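Alcohol dehydrogenase IV (PDB 3IV7) probably works as an NAD-linked maleylacetate reductase, an oxidoreductase of the iron-containing alcohol dehydrogenase family. Local coordinates at residues A[79-84]-A[105-110]; A[40-45]-A[62-67]; A[14-19]-A[149-154]; A[66-71]-A[97-102]; A[22-27]-A[53-58]. All blocks are in the same frame, centred on the assembly; numbering follows the deposited sequence. Where two conformers were deposited one is given.

Contact 1 (A[79-84]-A[105-110]); sequences RARAVA and KAIAMT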
# COMPACT_ATOMS: atom_id res chain seq x y z
N ARG A 79 -2.32 6.54 33.98
CA ARG A 79 -3.43 7.48 34.25
C ARG A 79 -4.39 7.58 33.06
O ARG A 79 -5.59 7.51 33.24
CB ARG A 79 -2.91 8.88 34.58
CG ARG A 79 -2.44 9.02 36.03
CD ARG A 79 -2.08 10.48 36.37
NE ARG A 79 -0.88 10.96 35.65
CZ ARG A 79 0.38 10.75 36.06
NH1 ARG A 79 0.65 10.00 37.12
NH2 ARG A 79 1.38 11.24 35.36
N ALA A 80 -3.85 7.72 31.84
CA ALA A 80 -4.70 7.81 30.63
C ALA A 80 -5.56 6.56 30.45
O ALA A 80 -6.73 6.64 30.10
CB ALA A 80 -3.87 8.07 29.40
N ARG A 81 -4.98 5.39 30.74
CA ARG A 81 -5.71 4.13 30.57
C ARG A 81 -6.85 4.06 31.55
O ARG A 81 -7.92 3.59 31.21
CB ARG A 81 -4.78 2.91 30.76
CG ARG A 81 -3.81 2.68 29.62
CD ARG A 81 -2.58 1.91 30.06
NE ARG A 81 -1.62 1.67 28.94
CZ ARG A 81 -0.37 1.21 29.11
NH1 ARG A 81 0.11 0.99 30.32
NH2 ARG A 81 0.41 1.01 28.06
N ALA A 82 -6.61 4.51 32.77
CA ALA A 82 -7.64 4.52 33.81
C ALA A 82 -8.82 5.44 33.44
O ALA A 82 -9.98 5.06 33.60
CB ALA A 82 -7.02 4.94 35.15
N VAL A 83 -8.51 6.64 32.97
CA VAL A 83 -9.56 7.57 32.48
C VAL A 83 -10.42 6.89 31.40
O VAL A 83 -11.67 6.88 31.48
CB VAL A 83 -8.93 8.88 31.93
CG1 VAL A 83 -9.96 9.73 31.20
CG2 VAL A 83 -8.29 9.69 33.08
N ALA A 84 -9.74 6.27 30.42
CA ALA A 84 -10.43 5.53 29.36
C ALA A 84 -11.38 4.46 29.92
O ALA A 84 -12.57 4.43 29.59
CB ALA A 84 -9.38 4.86 28.41
N LYS A 105 -1.76 5.51 21.62
CA LYS A 105 -1.26 4.17 21.38
C LYS A 105 -1.07 3.44 22.71
O LYS A 105 -1.41 2.27 22.83
CB LYS A 105 0.07 4.23 20.61
CG LYS A 105 -0.05 4.57 19.11
CD LYS A 105 1.34 4.60 18.47
CE LYS A 105 1.27 4.48 16.96
NZ LYS A 105 2.61 4.55 16.34
N ALA A 106 -0.47 4.11 23.68
CA ALA A 106 -0.24 3.48 24.97
C ALA A 106 -1.57 2.99 25.58
O ALA A 106 -1.64 1.89 26.14
CB ALA A 106 0.49 4.41 25.92
N ILE A 107 -2.63 3.77 25.40
CA ILE A 107 -3.97 3.38 25.90
C ILE A 107 -4.49 2.16 25.17
O ILE A 107 -5.02 1.24 25.78
CB ILE A 107 -5.01 4.51 25.77
CG1 ILE A 107 -4.59 5.73 26.59
CG2 ILE A 107 -6.39 4.01 26.31
CD1 ILE A 107 -5.44 7.01 26.30
N ALA A 108 -4.36 2.15 23.84
CA ALA A 108 -4.81 1.01 23.03
C ALA A 108 -4.07 -0.30 23.37
O ALA A 108 -4.62 -1.38 23.22
CB ALA A 108 -4.66 1.34 21.57
N MSE A 109 -2.82 -0.19 23.82
CA MSE A 109 -2.04 -1.39 24.17
C MSE A 109 -2.75 -2.27 25.15
O MSE A 109 -2.67 -3.50 25.05
CB MSE A 109 -0.69 -1.01 24.76
CG MSE A 109 0.26 -0.36 23.79
SE MSE A 109 1.86 0.31 24.73
CE MSE A 109 2.64 -1.37 25.22
N THR A 110 -3.38 -1.66 26.15
CA THR A 110 -4.03 -2.41 27.21
C THR A 110 -5.56 -2.53 27.08
O THR A 110 -6.13 -3.46 27.60
CB THR A 110 -3.72 -1.84 28.56
OG1 THR A 110 -4.17 -0.48 28.62
CG2 THR A 110 -2.20 -1.87 28.81

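Contact 2 (A[40-45]-A[62-67]); sequences VMVIAG and AIWHDE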
# COMPACT_ATOMS: atom_id res chain seq x y z
N VAL A 40 -16.61 9.15 23.25
CA VAL A 40 -15.39 9.53 22.64
C VAL A 40 -14.46 10.25 23.62
O VAL A 40 -14.87 11.14 24.38
CB VAL A 40 -15.67 10.50 21.46
CG1 VAL A 40 -14.35 10.93 20.79
CG2 VAL A 40 -16.63 9.86 20.43
N MSE A 41 -13.19 9.87 23.57
CA MSE A 41 -12.15 10.54 24.34
C MSE A 41 -11.21 11.23 23.38
O MSE A 41 -10.62 10.59 22.50
CB MSE A 41 -11.39 9.52 25.18
CG MSE A 41 -10.20 10.09 26.02
SE MSE A 41 -9.47 8.63 27.11
CE MSE A 41 -8.00 9.50 28.02
N VAL A 42 -11.09 12.56 23.52
CA VAL A 42 -10.16 13.34 22.69
C VAL A 42 -8.89 13.62 23.50
O VAL A 42 -8.94 14.08 24.66
CB VAL A 42 -10.79 14.66 22.21
CG1 VAL A 42 -9.75 15.52 21.52
CG2 VAL A 42 -11.96 14.39 21.25
N ILE A 43 -7.76 13.32 22.90
CA ILE A 43 -6.47 13.45 23.54
C ILE A 43 -5.70 14.51 22.79
O ILE A 43 -5.49 14.39 21.58
CB ILE A 43 -5.68 12.10 23.50
CG1 ILE A 43 -6.42 11.03 24.26
CG2 ILE A 43 -4.25 12.29 24.06
CD1 ILE A 43 -6.10 9.64 23.83
N ALA A 44 -5.24 15.52 23.51
CA ALA A 44 -4.49 16.61 22.89
C ALA A 44 -3.73 17.39 23.99
O ALA A 44 -4.26 17.58 25.06
CB ALA A 44 -5.45 17.58 22.13
N GLY A 45 -2.50 17.78 23.73
CA GLY A 45 -1.75 18.59 24.67
C GLY A 45 -2.39 19.97 24.79
O GLY A 45 -3.12 20.41 23.88
N ALA A 62 -16.94 12.70 25.30
CA ALA A 62 -17.13 12.30 26.70
C ALA A 62 -16.01 12.82 27.59
O ALA A 62 -16.24 13.23 28.71
CB ALA A 62 -17.22 10.79 26.79
N ILE A 63 -14.79 12.75 27.10
CA ILE A 63 -13.62 13.15 27.90
C ILE A 63 -12.61 13.89 27.03
O ILE A 63 -12.33 13.48 25.90
CB ILE A 63 -12.88 11.90 28.50
CG1 ILE A 63 -13.71 11.25 29.61
CG2 ILE A 63 -11.50 12.31 29.03
CD1 ILE A 63 -13.83 12.12 30.93
N TRP A 64 -12.09 14.99 27.58
CA TRP A 64 -10.97 15.74 26.97
C TRP A 64 -9.76 15.51 27.87
O TRP A 64 -9.80 15.84 29.05
CB TRP A 64 -11.27 17.23 26.93
CG TRP A 64 -12.53 17.58 26.23
CD1 TRP A 64 -13.76 17.70 26.79
CD2 TRP A 64 -12.68 17.92 24.86
NE1 TRP A 64 -14.67 18.06 25.84
CE2 TRP A 64 -14.03 18.22 24.65
CE3 TRP A 64 -11.79 17.96 23.77
CZ2 TRP A 64 -14.53 18.56 23.40
CZ3 TRP A 64 -12.28 18.33 22.55
CH2 TRP A 64 -13.65 18.62 22.36
N HIS A 65 -8.70 14.94 27.33
CA HIS A 65 -7.55 14.57 28.12
C HIS A 65 -6.34 15.29 27.60
O HIS A 65 -5.97 15.11 26.43
CB HIS A 65 -7.36 13.05 28.06
CG HIS A 65 -6.27 12.54 28.94
ND1 HIS A 65 -6.46 12.26 30.28
CD2 HIS A 65 -4.97 12.24 28.67
CE1 HIS A 65 -5.33 11.82 30.80
NE2 HIS A 65 -4.41 11.80 29.85
N ASP A 66 -5.72 16.13 28.44
CA ASP A 66 -4.58 16.91 28.00
C ASP A 66 -3.21 16.55 28.56
O ASP A 66 -2.21 17.20 28.19
CB ASP A 66 -4.85 18.41 28.10
CG ASP A 66 -4.98 18.92 29.55
OD1 ASP A 66 -4.70 18.17 30.52
OD2 ASP A 66 -5.37 20.09 29.70
N GLU A 67 -3.12 15.47 29.35
CA GLU A 67 -1.80 15.08 29.88
C GLU A 67 -0.98 14.32 28.86
O GLU A 67 -0.93 13.12 28.87
CB GLU A 67 -1.89 14.30 31.20
CG GLU A 67 -0.50 14.08 31.78
CD GLU A 67 -0.45 13.27 33.06
OE1 GLU A 67 -1.40 12.54 33.38
OE2 GLU A 67 0.61 13.33 33.72

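Contact 3 (A[14-19]-A[149-154]); sequences PQKVMF and PETVIY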
# COMPACT_ATOMS: atom_id res chain seq x y z
N PRO A 14 -4.05 -2.76 7.98
CA PRO A 14 -5.36 -2.16 7.69
C PRO A 14 -5.44 -0.71 8.18
O PRO A 14 -5.08 -0.42 9.30
CB PRO A 14 -6.34 -3.05 8.45
CG PRO A 14 -5.51 -3.66 9.60
CD PRO A 14 -4.10 -3.75 9.09
N GLN A 15 -5.87 0.18 7.31
CA GLN A 15 -6.03 1.56 7.69
C GLN A 15 -6.88 2.33 6.71
O GLN A 15 -6.84 2.10 5.51
CB GLN A 15 -4.67 2.25 7.83
CG GLN A 15 -4.69 3.44 8.78
CD GLN A 15 -3.29 3.90 9.14
OE1 GLN A 15 -2.41 4.03 8.28
NE2 GLN A 15 -3.07 4.18 10.43
N LYS A 16 -7.69 3.25 7.24
CA LYS A 16 -8.40 4.22 6.44
C LYS A 16 -7.71 5.57 6.62
O LYS A 16 -7.34 5.95 7.74
CB LYS A 16 -9.86 4.32 6.87
CG LYS A 16 -10.64 5.43 6.16
CD LYS A 16 -12.10 5.58 6.74
CE LYS A 16 -13.03 4.47 6.27
NZ LYS A 16 -13.23 4.48 4.76
N VAL A 17 -7.56 6.28 5.52
CA VAL A 17 -6.99 7.60 5.51
C VAL A 17 -7.94 8.53 4.85
O VAL A 17 -8.40 8.26 3.71
CB VAL A 17 -5.67 7.60 4.71
CG1 VAL A 17 -4.98 8.98 4.80
CG2 VAL A 17 -4.78 6.51 5.21
N MSE A 18 -8.33 9.57 5.55
CA MSE A 18 -9.21 10.59 4.98
C MSE A 18 -8.41 11.87 4.90
O MSE A 18 -7.78 12.28 5.88
CB MSE A 18 -10.43 10.77 5.85
CG MSE A 18 -11.19 9.47 6.12
SE MSE A 18 -12.46 9.62 7.61
CE MSE A 18 -14.01 10.05 6.63
N PHE A 19 -8.43 12.52 3.74
CA PHE A 19 -7.53 13.59 3.46
C PHE A 19 -8.29 14.76 2.90
O PHE A 19 -9.08 14.60 1.97
CB PHE A 19 -6.47 13.11 2.44
CG PHE A 19 -5.25 13.96 2.38
CD1 PHE A 19 -5.28 15.21 1.77
CD2 PHE A 19 -4.06 13.53 2.95
CE1 PHE A 19 -4.13 16.01 1.73
CE2 PHE A 19 -2.92 14.32 2.93
CZ PHE A 19 -2.95 15.56 2.32
N PRO A 149 -3.40 3.27 14.46
CA PRO A 149 -4.73 3.87 14.40
C PRO A 149 -5.54 3.29 13.25
O PRO A 149 -5.00 3.05 12.16
CB PRO A 149 -4.44 5.35 14.17
CG PRO A 149 -3.09 5.57 14.82
CD PRO A 149 -2.34 4.27 14.69
N GLU A 150 -6.79 3.01 13.49
CA GLU A 150 -7.65 2.45 12.46
C GLU A 150 -7.97 3.47 11.39
O GLU A 150 -8.20 3.11 10.24
CB GLU A 150 -8.93 1.95 13.06
CG GLU A 150 -8.76 0.72 13.84
CD GLU A 150 -10.07 0.13 14.30
OE1 GLU A 150 -11.14 0.67 13.95
OE2 GLU A 150 -10.01 -0.85 15.05
N THR A 151 -8.05 4.72 11.77
CA THR A 151 -8.30 5.79 10.83
C THR A 151 -7.37 6.96 11.05
O THR A 151 -7.08 7.35 12.21
CB THR A 151 -9.74 6.27 10.95
OG1 THR A 151 -10.63 5.17 10.73
CG2 THR A 151 -10.02 7.41 9.96
N VAL A 152 -6.93 7.56 9.94
CA VAL A 152 -6.13 8.76 10.01
C VAL A 152 -6.83 9.87 9.25
O VAL A 152 -7.20 9.69 8.09
CB VAL A 152 -4.71 8.54 9.42
CG1 VAL A 152 -3.86 9.83 9.58
CG2 VAL A 152 -4.05 7.34 10.11
N ILE A 153 -7.03 11.00 9.91
CA ILE A 153 -7.61 12.21 9.27
C ILE A 153 -6.52 13.26 9.07
O ILE A 153 -5.90 13.72 10.04
CB ILE A 153 -8.76 12.77 10.08
CG1 ILE A 153 -9.86 11.70 10.18
CG2 ILE A 153 -9.29 14.14 9.45
CD1 ILE A 153 -10.99 12.03 11.23
N TYR A 154 -6.21 13.53 7.81
CA TYR A 154 -5.20 14.51 7.43
C TYR A 154 -5.85 15.79 6.92
O TYR A 154 -6.47 15.80 5.84
CB TYR A 154 -4.28 13.95 6.32
CG TYR A 154 -3.25 12.99 6.80
CD1 TYR A 154 -2.32 13.35 7.78
CD2 TYR A 154 -3.12 11.74 6.21
CE1 TYR A 154 -1.37 12.51 8.19
CE2 TYR A 154 -2.15 10.87 6.62
CZ TYR A 154 -1.26 11.26 7.59
OH TYR A 154 -0.28 10.40 8.00

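Contact 4 (A[66-71]-A[97-102]); sequences DEVVMH and GGSTIG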
# COMPACT_ATOMS: atom_id res chain seq x y z
N ASP A 66 -5.72 16.13 28.44
CA ASP A 66 -4.58 16.91 28.00
C ASP A 66 -3.21 16.55 28.56
O ASP A 66 -2.21 17.20 28.19
CB ASP A 66 -4.85 18.41 28.10
CG ASP A 66 -4.98 18.92 29.55
OD1 ASP A 66 -4.70 18.17 30.52
OD2 ASP A 66 -5.37 20.09 29.70
N GLU A 67 -3.12 15.47 29.35
CA GLU A 67 -1.80 15.08 29.88
C GLU A 67 -0.98 14.32 28.86
O GLU A 67 -0.93 13.12 28.87
CB GLU A 67 -1.89 14.30 31.20
CG GLU A 67 -0.50 14.08 31.78
CD GLU A 67 -0.45 13.27 33.06
OE1 GLU A 67 -1.40 12.54 33.38
OE2 GLU A 67 0.61 13.33 33.72
N VAL A 68 -0.33 15.06 27.98
CA VAL A 68 0.49 14.50 26.94
C VAL A 68 1.91 14.84 27.33
O VAL A 68 2.21 15.99 27.61
CB VAL A 68 0.14 15.11 25.58
CG1 VAL A 68 1.15 14.69 24.49
CG2 VAL A 68 -1.30 14.75 25.20
N VAL A 69 2.77 13.83 27.41
CA VAL A 69 4.15 14.00 27.90
C VAL A 69 5.09 13.26 26.98
O VAL A 69 4.85 12.12 26.63
CB VAL A 69 4.28 13.49 29.35
CG1 VAL A 69 5.71 13.72 29.93
CG2 VAL A 69 3.28 14.18 30.21
N MSE A 70 6.13 13.93 26.51
CA MSE A 70 7.17 13.36 25.63
C MSE A 70 7.70 12.02 26.17
O MSE A 70 7.88 11.87 27.42
CB MSE A 70 8.34 14.36 25.56
CG MSE A 70 9.39 14.04 24.53
SE MSE A 70 10.82 15.39 24.46
CE MSE A 70 11.37 15.38 26.34
N HIS A 71 7.97 11.08 25.29
CA HIS A 71 8.53 9.74 25.61
C HIS A 71 7.53 8.80 26.34
O HIS A 71 7.89 7.69 26.74
CB HIS A 71 9.84 9.85 26.42
CG HIS A 71 10.84 10.79 25.82
ND1 HIS A 71 11.34 10.64 24.55
CD2 HIS A 71 11.50 11.85 26.36
CE1 HIS A 71 12.23 11.59 24.31
NE2 HIS A 71 12.34 12.34 25.39
N GLY A 97 0.84 15.83 17.60
CA GLY A 97 2.03 15.17 17.07
C GLY A 97 2.35 13.82 17.66
O GLY A 97 1.54 13.21 18.40
N GLY A 98 3.59 13.39 17.43
CA GLY A 98 4.12 12.11 17.93
C GLY A 98 3.76 11.71 19.37
O GLY A 98 3.38 10.57 19.61
N SER A 99 3.93 12.61 20.32
CA SER A 99 3.73 12.29 21.72
C SER A 99 2.23 12.16 22.09
O SER A 99 1.86 11.43 23.03
CB SER A 99 4.47 13.31 22.61
OG SER A 99 3.81 14.55 22.58
N THR A 100 1.38 12.90 21.37
CA THR A 100 -0.05 12.81 21.55
C THR A 100 -0.56 11.49 20.98
O THR A 100 -1.29 10.76 21.63
CB THR A 100 -0.74 13.97 20.87
OG1 THR A 100 -0.12 15.20 21.31
CG2 THR A 100 -2.24 13.95 21.22
N ILE A 101 -0.14 11.19 19.77
CA ILE A 101 -0.46 9.92 19.15
C ILE A 101 0.15 8.81 20.00
O ILE A 101 -0.46 7.74 20.17
CB ILE A 101 0.07 9.86 17.71
CG1 ILE A 101 -0.69 10.87 16.81
CG2 ILE A 101 -0.08 8.44 17.16
CD1 ILE A 101 0.01 11.21 15.46
N GLY A 102 1.32 9.07 20.57
CA GLY A 102 2.00 8.07 21.41
C GLY A 102 1.18 7.66 22.62
O GLY A 102 1.15 6.46 22.99
O HOH W 1 2.44 11.20 25.63

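Contact 5 (A[22-27]-A[53-58]); sequences GKSSAF and HKVASE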
# COMPACT_ATOMS: atom_id res chain seq x y z
N GLY A 22 -9.43 21.54 5.59
CA GLY A 22 -10.66 22.05 6.16
C GLY A 22 -11.73 21.01 6.43
O GLY A 22 -12.76 21.35 6.94
N LYS A 23 -11.45 19.74 6.18
CA LYS A 23 -12.49 18.72 6.35
C LYS A 23 -12.42 17.92 7.64
O LYS A 23 -13.21 17.00 7.81
CB LYS A 23 -12.48 17.75 5.16
CG LYS A 23 -12.70 18.40 3.79
CD LYS A 23 -14.15 18.94 3.64
N SER A 24 -11.47 18.21 8.54
CA SER A 24 -11.28 17.30 9.69
C SER A 24 -12.53 17.13 10.51
O SER A 24 -12.83 16.03 10.91
CB SER A 24 -10.09 17.70 10.61
OG SER A 24 -10.18 19.02 11.03
N SER A 25 -13.25 18.21 10.78
CA SER A 25 -14.45 18.12 11.67
C SER A 25 -15.58 17.31 11.02
O SER A 25 -16.27 16.58 11.71
CB SER A 25 -14.96 19.51 12.09
OG SER A 25 -15.63 20.18 11.02
N ALA A 26 -15.71 17.42 9.70
CA ALA A 26 -16.74 16.68 8.95
C ALA A 26 -16.34 15.20 8.83
O ALA A 26 -17.16 14.31 9.08
CB ALA A 26 -16.95 17.31 7.57
N PHE A 27 -15.05 14.94 8.56
CA PHE A 27 -14.55 13.57 8.54
C PHE A 27 -14.68 12.89 9.91
O PHE A 27 -14.97 11.67 9.98
CB PHE A 27 -13.08 13.51 8.13
CG PHE A 27 -12.81 13.75 6.67
CD1 PHE A 27 -13.66 13.30 5.68
CD2 PHE A 27 -11.59 14.28 6.28
CE1 PHE A 27 -13.34 13.50 4.34
CE2 PHE A 27 -11.28 14.45 4.95
CZ PHE A 27 -12.15 14.07 3.99
N HIS A 53 -10.73 21.15 20.16
CA HIS A 53 -12.14 21.50 20.36
C HIS A 53 -12.81 21.87 19.04
O HIS A 53 -13.94 21.45 18.79
CB HIS A 53 -12.29 22.63 21.35
CG HIS A 53 -12.19 22.18 22.77
ND1 HIS A 53 -11.00 21.88 23.38
CD2 HIS A 53 -13.15 21.91 23.69
CE1 HIS A 53 -11.22 21.49 24.62
NE2 HIS A 53 -12.52 21.50 24.83
N LYS A 54 -12.10 22.60 18.18
CA LYS A 54 -12.64 22.95 16.87
C LYS A 54 -12.78 21.70 16.00
O LYS A 54 -13.74 21.57 15.28
CB LYS A 54 -11.76 23.98 16.13
CG LYS A 54 -11.63 25.33 16.82
CD LYS A 54 -11.23 26.44 15.80
CE LYS A 54 -10.39 27.55 16.43
NZ LYS A 54 -8.94 27.11 16.64
N VAL A 55 -11.81 20.79 16.08
CA VAL A 55 -11.84 19.57 15.28
C VAL A 55 -12.99 18.65 15.68
O VAL A 55 -13.61 18.02 14.85
CB VAL A 55 -10.52 18.81 15.38
CG1 VAL A 55 -10.65 17.40 14.81
CG2 VAL A 55 -9.40 19.63 14.69
N ALA A 56 -13.29 18.60 16.98
CA ALA A 56 -14.38 17.76 17.47
C ALA A 56 -15.72 18.52 17.62
O ALA A 56 -16.61 18.03 18.32
CB ALA A 56 -13.98 17.14 18.80
N SER A 57 -15.86 19.69 16.98
CA SER A 57 -17.05 20.53 17.14
C SER A 57 -18.33 19.90 16.56
O SER A 57 -19.42 20.33 16.90
CB SER A 57 -16.83 21.91 16.50
OG SER A 57 -16.61 21.77 15.10
N GLU A 58 -18.20 18.91 15.70
CA GLU A 58 -19.37 18.26 15.16
C GLU A 58 -19.68 16.93 15.83
O GLU A 58 -20.55 16.20 15.36
CB GLU A 58 -19.22 18.04 13.65
CG GLU A 58 -18.91 19.30 12.85
CD GLU A 58 -19.11 19.10 11.37
OE1 GLU A 58 -20.14 18.50 10.99
OE2 GLU A 58 -18.24 19.51 10.58
O HOH W 2 -16.17 16.99 14.41

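Contact 1 (A[79-84]-A[105-110])
Arg81 reaches from helix 79-84 to the backbone of Ala106 and makes the largest single contribution to this helix-helix contact. Its chain runs extended from CG to NE (chi3 180°), so NE arrives beside the facing helix. Arg81 NE donates to Ala106 O at 2.8 Å. Arg81 NH2 donates to the same oxygen at 2.9 Å. The oxygen lies in the guanidinium plane, yet both nitrogens come to it from above one face of its carbonyl plane. This side-on grip by two bonds limits rotation of the flat group. The far nitrogen, NH1, is held by a salt bridge to Glu78. The Arg81 side chain sits as a knob in a hole made by Ala106, Ile107, Met109 and Thr110.

The tight part is apolar. Ile107 CD1 meets Ala80 CB at 3.6 Å, and Ile107 CG2 meets Ala84 CB at 3.8 Å. These small alanines probably help the helix axes approach to 8.9 Å, at a crossing angle of -62°. The other side is more open to solvent. There the exposed Thr110 crosses Arg81 at about a right angle. Its CG2 lies over the centre of one guanidinium face, 3.5 Å above the plane, while its OG1 touches Arg81 CD at 3.2 Å. The selenium of selenomethionine Met109 lies at the guanidinium edge, 3.7 Å from Arg81 NH2.

Helices 74-86 and 98-111 pack here on one face of the parallel sheet. Ile107 also touches Met41 and Ile43 of strand 40-43, and Ala106 and Met109 touch Leu133 of strand 130-135.

Contact 2 (A[40-45]-A[62-67])
This is a parallel pairing of strands, Met41 to Ile43 against Ile63 to His65, at one end of the main sheet of the chain. Strand 63-65 is outermost within this chain; strand 40-43 is also bonded on its other side to strand 91-96. The two axes come within 4.8 Å of each other at 19°. Val42 is bonded both ways: its N donates to Ile63 O at 2.8 Å, and its O accepts from His65 N. Farther on, Ala44 N donates to His65 O. At the other end Val40 O accepts two bonds, from Ala62 N and from Ile63 N, both in its carbonyl plane.

Helix 49-55 links the strands, which makes a beta-alpha-beta crossover of the Rossmann-like domain. It covers the face that bears Val42 and Trp64, where Ala52 meets Val42. The side chains of Val42 and Trp64 lie side by side and point the same way. Val42 CB is 3.8 Å from Trp64 CE3. The Trp64 ring also stacks with His53.

Met41, Ile43, Ile63 and His65 line the other face. Met41, a selenomethionine, has CG anti to the backbone N (chi1 178°) and is extended beyond it. Its CE ends over one face of the His65 ring, a CH-pi contact 4.0 Å from the centroid. Closer to the backbone, Met41 CG packs on Ile63 CG2 at 4.0 Å. Helices 74-86 and 98-111 cover this face, with Val83 on Met41 and Leu103 on His65.

Contact 3 (A[14-19]-A[149-154])
Lys16 and Met18 make the backbone bonds that zip strand 15-19 to strand 151-154 in parallel. Lys16 N donates to Glu150 O and Met18 N to Val152 O. In return Lys16 O accepts from Val152 N, and Met18 O from Tyr154 N at 2.8 Å. The CA atoms between them add weaker C-H...O contacts, such as Val17 CA to Val152 O at 3.3 Å.

One side-chain bond lies beyond the end of the ladder. Gln15 has CG anti to its backbone N (chi1 -154°), and its extended chain brings NE2 to Pro149 O at 2.8 Å. The acceptor is tilted 16° from the amide plane. NE2 also donates to Glu126 O, and OE1 bonds Tyr227 OH, so several partners hold the amide.

Apolar contacts form on both faces. On one, Val17 CG1 meets the edge of the Tyr154 ring, 3.6 Å from CD2. The rings of Phe19 and Tyr154 meet obliquely, centroids 5.8 Å apart and planes at 52°, with Phe19 CD2 3.4 Å from Tyr154 CB. The Tyr154 hydroxyl bonds Glu126 OE2. On the opposite face the selenium of Met18 sits 4.0 Å from Thr151 CG2, while Thr151 OG1 bonds Glu31 of helix 24-35.

Strand 15-19 also pairs antiparallel with a strand of the second subunit, and Lys16 NZ makes a salt bridge to Asp11 of that subunit. The contact adds strand 7-20 to the edge of the parallel sheet, which runs on into that subunit. The chemistry implies a buried, mostly apolar seam, in which the Gln15 amide, Thr151 OG1 and the Tyr154 hydroxyl each have hydrogen-bond partners.

Contact 4 (A[66-71]-A[97-102])
Val69 and Ser99 are bridged by one water that donates to both carbonyl oxygens. It lies 2.7 Å from Ser99 O and 2.8 Å from Val69 O. The water ties the loop after strand 63-65 to the first turn of helix 98-111. Gly97 is the N-cap of that helix. The sequence Gly97-Gly98-Ser99 fits the glycine-rich turn between strand and helix in the nucleotide-binding domain of this family. As in relatives, that turn probably lies near the cofactor phosphates.

The direct contact is small and depends on Val68. Its side chain points at the helix, with CG1 anti to the backbone N (chi1 171°). This methyl faces two hydroxyl oxygens on the helix side, 3.3 Å from Ser99 OG and 3.5 Å from Thr100 OG1. The other methyl, CG2, meets Thr100 CG2 at 4.2 Å. Thr100 and Val68 both also touch Ile43 of strand 40-43.

Toward the surface the loop meets the helix through its backbone. The side chain of Met70, a selenomethionine, points away, but the backbone stays close: Met70 CA is 4.1 Å from Ser99 CB.

Contact 5 (A[22-27]-A[53-58])
Ser25, in the first turn of helix 24-35, lies with its CA 4.7 Å from that of Val55, where helix 49-55 ends. The backbones meet closely here: Ser25 CA makes a C-H...O contact with Val55 O at 3.3 Å. A water joins them further. It donates to Ser25 O at 2.7 Å and to Val55 O at 2.8 Å, and accepts from Glu58 N at 3.1 Å. Three backbone groups are thus held by one water, and the turn after the helix is tied to its neighbour.

The side chains add one strong polar link. Ser25 OG stands between the backbone N and the carbonyl carbon, the crowded position (chi1 74°), and donates to Glu58 OE2 at 2.7 Å. The carboxylate uses its anti lone pair. Glu58 is extended beyond CG and reaches across from an exposed position. A negative charge near the N-terminal end of helix 24-35 would probably suit the helix dipole. Ser57 OG turns back on its own segment and donates to Lys54 O at 2.9 Å. On the inner side, Ser24 OG packs on Val55 CG2 at 3.8 Å while bonding Asp155.

The contact joins the start of helix 24-35 to the end of helix 49-55 and the turn that follows, in the Rossmann-like domain. Val55 and Ala56 rest on Leu28 of helix 24-35. Ser24 and Phe27 lie on Ile153 of strand 151-154, and His53 stacks on Trp64 of strand 63-65.

In the fold
All five contacts lie in the N-terminal, Rossmann-like part of the chain. Contacts 2 and 3 belong to one parallel sheet, near its two ends, with centres 19 Å apart. Contact 1 packs helices on one sheet face, contact 5 on the opposite face; their nearest atoms are about 14 Å apart. Contacts 1 and 4 share helix 98-111 and are linked by the Arg79-Glu67 salt bridge. Along the chain contact 3 encloses the others. Contact 5 opens first and alternates with contact 2; contact 4 starts where contact 2 ends, sharing Asp66 and Glu67, and alternates with contact 1. Contact 3 brings the two ends of this part together in the sheet, and its first strand carries the sheet to the second subunit.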